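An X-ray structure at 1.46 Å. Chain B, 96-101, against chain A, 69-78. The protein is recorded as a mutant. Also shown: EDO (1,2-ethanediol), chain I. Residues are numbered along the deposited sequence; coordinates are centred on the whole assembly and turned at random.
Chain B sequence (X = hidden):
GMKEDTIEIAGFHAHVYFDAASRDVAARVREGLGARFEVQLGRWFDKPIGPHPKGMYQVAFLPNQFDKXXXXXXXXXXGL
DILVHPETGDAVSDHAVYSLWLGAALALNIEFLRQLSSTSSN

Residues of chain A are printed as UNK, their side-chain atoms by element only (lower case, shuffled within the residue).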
# COMPACT_ATOMS: atom_id res chain seq x y z
N ALA B 96 -11.55 -0.11 -5.56
CA ALA B 96 -12.24 -0.02 -4.27
C ALA B 96 -11.84 -1.10 -3.28
O ALA B 96 -11.95 -0.90 -2.07
CB ALA B 96 -13.77 -0.05 -4.50
N VAL B 97 -11.42 -2.25 -3.79
CA VAL B 97 -11.16 -3.45 -2.97
C VAL B 97 -9.68 -3.84 -3.06
O VAL B 97 -9.07 -4.12 -2.01
CB VAL B 97 -12.07 -4.66 -3.41
CG1 VAL B 97 -11.85 -5.85 -2.46
CG2 VAL B 97 -13.54 -4.28 -3.53
N TYR B 98 -9.11 -3.89 -4.26
CA TYR B 98 -7.76 -4.41 -4.49
C TYR B 98 -6.63 -3.44 -4.40
O TYR B 98 -5.51 -3.78 -4.74
CB TYR B 98 -7.69 -5.07 -5.84
CG TYR B 98 -8.66 -6.16 -6.09
CD1 TYR B 98 -9.22 -6.93 -5.07
CD2 TYR B 98 -8.98 -6.48 -7.39
CE1 TYR B 98 -10.09 -7.95 -5.35
CE2 TYR B 98 -9.80 -7.49 -7.69
CZ TYR B 98 -10.39 -8.23 -6.67
OH TYR B 98 -11.25 -9.24 -6.99
N SER B 99 -6.93 -2.23 -3.94
CA SER B 99 -5.96 -1.17 -3.96
C SER B 99 -5.25 -1.01 -2.61
O SER B 99 -5.59 -1.66 -1.62
CB SER B 99 -6.65 0.12 -4.34
OG SER B 99 -7.76 0.35 -3.49
N LEU B 100 -4.21 -0.20 -2.63
CA LEU B 100 -3.59 0.26 -1.41
C LEU B 100 -3.40 1.76 -1.47
O LEU B 100 -3.40 2.36 -2.54
CB LEU B 100 -2.22 -0.43 -1.30
CG LEU B 100 -1.10 -0.10 -2.30
CD1 LEU B 100 -0.41 1.17 -1.99
CD2 LEU B 100 -0.05 -1.25 -2.41
N TRP B 101 -3.12 2.33 -0.31
CA TRP B 101 -2.89 3.75 -0.17
C TRP B 101 -1.59 4.06 0.54
O TRP B 101 -1.27 3.42 1.57
CB TRP B 101 -4.01 4.38 0.61
CG TRP B 101 -5.25 4.65 -0.18
CD1 TRP B 101 -6.37 3.86 -0.30
CD2 TRP B 101 -5.49 5.81 -0.97
NE1 TRP B 101 -7.29 4.48 -1.10
CE2 TRP B 101 -6.78 5.68 -1.52
CE3 TRP B 101 -4.72 6.95 -1.27
CZ2 TRP B 101 -7.33 6.68 -2.36
CZ3 TRP B 101 -5.28 7.93 -2.08
CH2 TRP B 101 -6.56 7.78 -2.61
N UNK A 69 4.07 -11.11 -1.85
CA UNK A 69 3.21 -10.98 -0.71
C UNK A 69 2.15 -9.87 -0.82
O UNK A 69 0.98 -10.08 -0.59
c UNK A 69 3.11 -10.52 1.77
c UNK A 69 4.85 -12.12 0.86
c UNK A 69 4.04 -10.83 0.59
N UNK A 70 2.56 -8.70 -1.25
CA UNK A 70 1.71 -7.53 -1.17
C UNK A 70 0.59 -7.58 -2.24
O UNK A 70 -0.60 -7.50 -1.92
c UNK A 70 1.53 -5.02 -1.22
c UNK A 70 3.41 -6.14 0.09
c UNK A 70 2.50 -6.22 -1.19
N UNK A 71 0.95 -7.89 -3.51
CA UNK A 71 -0.15 -8.13 -4.48
C UNK A 71 -1.10 -9.27 -4.10
O UNK A 71 -2.32 -9.15 -4.32
c UNK A 71 2.27 -7.96 -4.16
c UNK A 71 1.92 -7.68 -5.61
c UNK A 71 0.58 -8.35 -5.79
N UNK A 72 -0.58 -10.33 -3.48
CA UNK A 72 -1.45 -11.38 -2.99
C UNK A 72 -2.45 -10.88 -1.97
O UNK A 72 -3.64 -11.20 -2.06
n UNK A 72 -2.64 -15.71 -2.50
c UNK A 72 -3.50 -15.43 1.09
c UNK A 72 -0.68 -12.58 -2.48
c UNK A 72 -2.11 -13.59 0.32
c UNK A 72 -2.11 -14.16 -0.97
c UNK A 72 -3.51 -15.99 -0.16
c UNK A 72 -1.87 -14.76 -3.13
c UNK A 72 -2.81 -15.37 -1.18
c UNK A 72 -1.52 -13.78 -2.23
c UNK A 72 -2.82 -14.24 1.33
N UNK A 73 -1.99 -10.16 -0.96
CA UNK A 73 -2.87 -9.57 0.04
C UNK A 73 -3.85 -8.54 -0.55
O UNK A 73 -5.00 -8.44 -0.13
c UNK A 73 -2.27 -10.70 2.82
c UNK A 73 -0.29 -9.12 2.98
c UNK A 73 -1.26 -9.92 2.06
c UNK A 73 -2.02 -8.94 1.15
N UNK A 74 -3.40 -7.82 -1.57
CA UNK A 74 -4.29 -6.91 -2.27
C UNK A 74 -5.58 -7.58 -2.71
O UNK A 74 -6.68 -7.04 -2.59
c UNK A 74 -2.26 -2.95 -4.90
c UNK A 74 -2.75 -5.06 -3.15
c UNK A 74 -3.61 -6.31 -3.49
se UNK A 74 -1.41 -4.50 -4.39
N UNK A 75 -5.39 -8.83 -3.22
CA UNK A 75 -6.44 -9.56 -3.81
C UNK A 75 -7.14 -10.45 -2.79
O UNK A 75 -8.33 -10.77 -2.96
c UNK A 75 -6.27 -8.75 -6.70
c UNK A 75 -5.31 -9.75 -6.15
c UNK A 75 -5.92 -10.44 -4.95
c UNK A 75 -4.92 -10.80 -7.24
N UNK A 76 -6.46 -10.84 -1.72
CA UNK A 76 -6.93 -11.97 -0.87
C UNK A 76 -7.10 -11.63 0.61
O UNK A 76 -7.40 -12.51 1.44
o UNK A 76 -7.01 -14.48 -2.66
c UNK A 76 -5.99 -13.18 -0.99
n UNK A 76 -4.99 -13.61 -3.12
c UNK A 76 -6.03 -13.80 -2.33
N UNK A 77 -6.98 -10.35 0.95
CA UNK A 77 -7.13 -9.92 2.33
C UNK A 77 -8.55 -10.06 2.91
O UNK A 77 -8.76 -9.92 4.12
c UNK A 77 -6.79 -6.15 2.13
n UNK A 77 -9.23 -4.83 2.91
c UNK A 77 -7.40 -7.48 1.85
c UNK A 77 -6.62 -8.52 2.54
c UNK A 77 -8.66 -4.59 1.71
n UNK A 77 -9.23 -3.72 0.89
n UNK A 77 -7.50 -5.14 1.36
N UNK A 78 -9.53 -10.32 2.06
CA UNK A 78 -10.89 -10.54 2.48
C UNK A 78 -11.34 -9.52 3.52
O UNK A 78 -11.94 -9.88 4.55
o UNK A 78 -12.57 -14.52 2.86
c UNK A 78 -11.35 -14.35 2.62
o UNK A 78 -10.46 -15.20 2.85
c UNK A 78 -11.02 -11.94 3.05
c UNK A 78 -10.92 -13.02 2.03
C1 EDO I . -8.34 -0.75 -0.33
O1 EDO I . -7.07 -0.69 0.34
C2 EDO I . -8.84 0.65 -0.52
O2 EDO I . -8.65 1.35 0.72
O HOH W 1 -6.27 -4.34 -1.08
O HOH W 2 -12.16 -2.18 0.45

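Position 69 carries three carbons, one bearing the other two, and lies beyond reach of chain B; a fork directly at CB identifies A:Val69. Position 70 repeats this pattern, but one of its methyls comes 4.3 Å from B:Leu100 CD2. It is A:Val70, and the methyl is CG1. At position 71 three carbons close a ring onto the backbone N, the mark of A:Pro71; its N has no hydrogen to give to the preceding turn, and the helix is kinked here. Position 72 has one carbon leading to fused five- and six-membered rings holding eight carbons and one nitrogen, far from chain B: A:Trp72. Position 73 has four carbons forked at the second, again out of reach, and is A:Leu73.

Position 74 is an unbranched chain of two carbons, a selenium and a last carbon, hence selenomethionine, A:Met74. Its CE lies 3.7 Å from B:Leu100 CD2 and 3.4 Å from B:Tyr98 O, a carbonyl oxygen buried by the contact without a polar partner. The backbone contributes as well: A:Met74 O receives a CA-H...O contact from B:Tyr98 CA at 3.4 Å.

Position 75 has four carbons forked at the second, with one terminal methyl over the face of the B:Tyr98 ring. This is A:Leu75, and its CD2 sits 3.6 Å from the ring centroid, 14° off the normal, in a CH-pi contact. Position 76 has two carbons, the second carrying one oxygen and one nitrogen, and points away from chain B. It is A:Asn76, whose ND2 donates to A:Trp72 O at 3.0 Å, back along the helix.

Position 77 shows three carbons, a nitrogen, then a carbon bearing two more nitrogens, one of them near B:Val97 O. The guanidinium defines A:Arg77, whose NH2 donates to B:Val97 O at 2.9 Å. Position 78 ends in a carbon with two oxygens after two further carbons and makes no contact with chain B; it is A:Glu78, whose positive phi marks the departure from helical geometry.

The contact thus pairs apolar packing with a polar end. Along the helix, A:Val70, A:Met74 and A:Leu75 meet B:Leu100 and B:Tyr98, while A:Arg77 reaches the backbone of the loop. Water 1 extends that link, accepting from A:Arg77 NE at 2.8 Å and lying within hydrogen-bonding reach of the carbonyls of B:Val97 and B:Ser99. Ethanediol, probably from the crystallisation liquor, donates from O1 to B:Ser99 O at 2.6 Å.

Chain A, residues 69-78: VVPWLMLNRE
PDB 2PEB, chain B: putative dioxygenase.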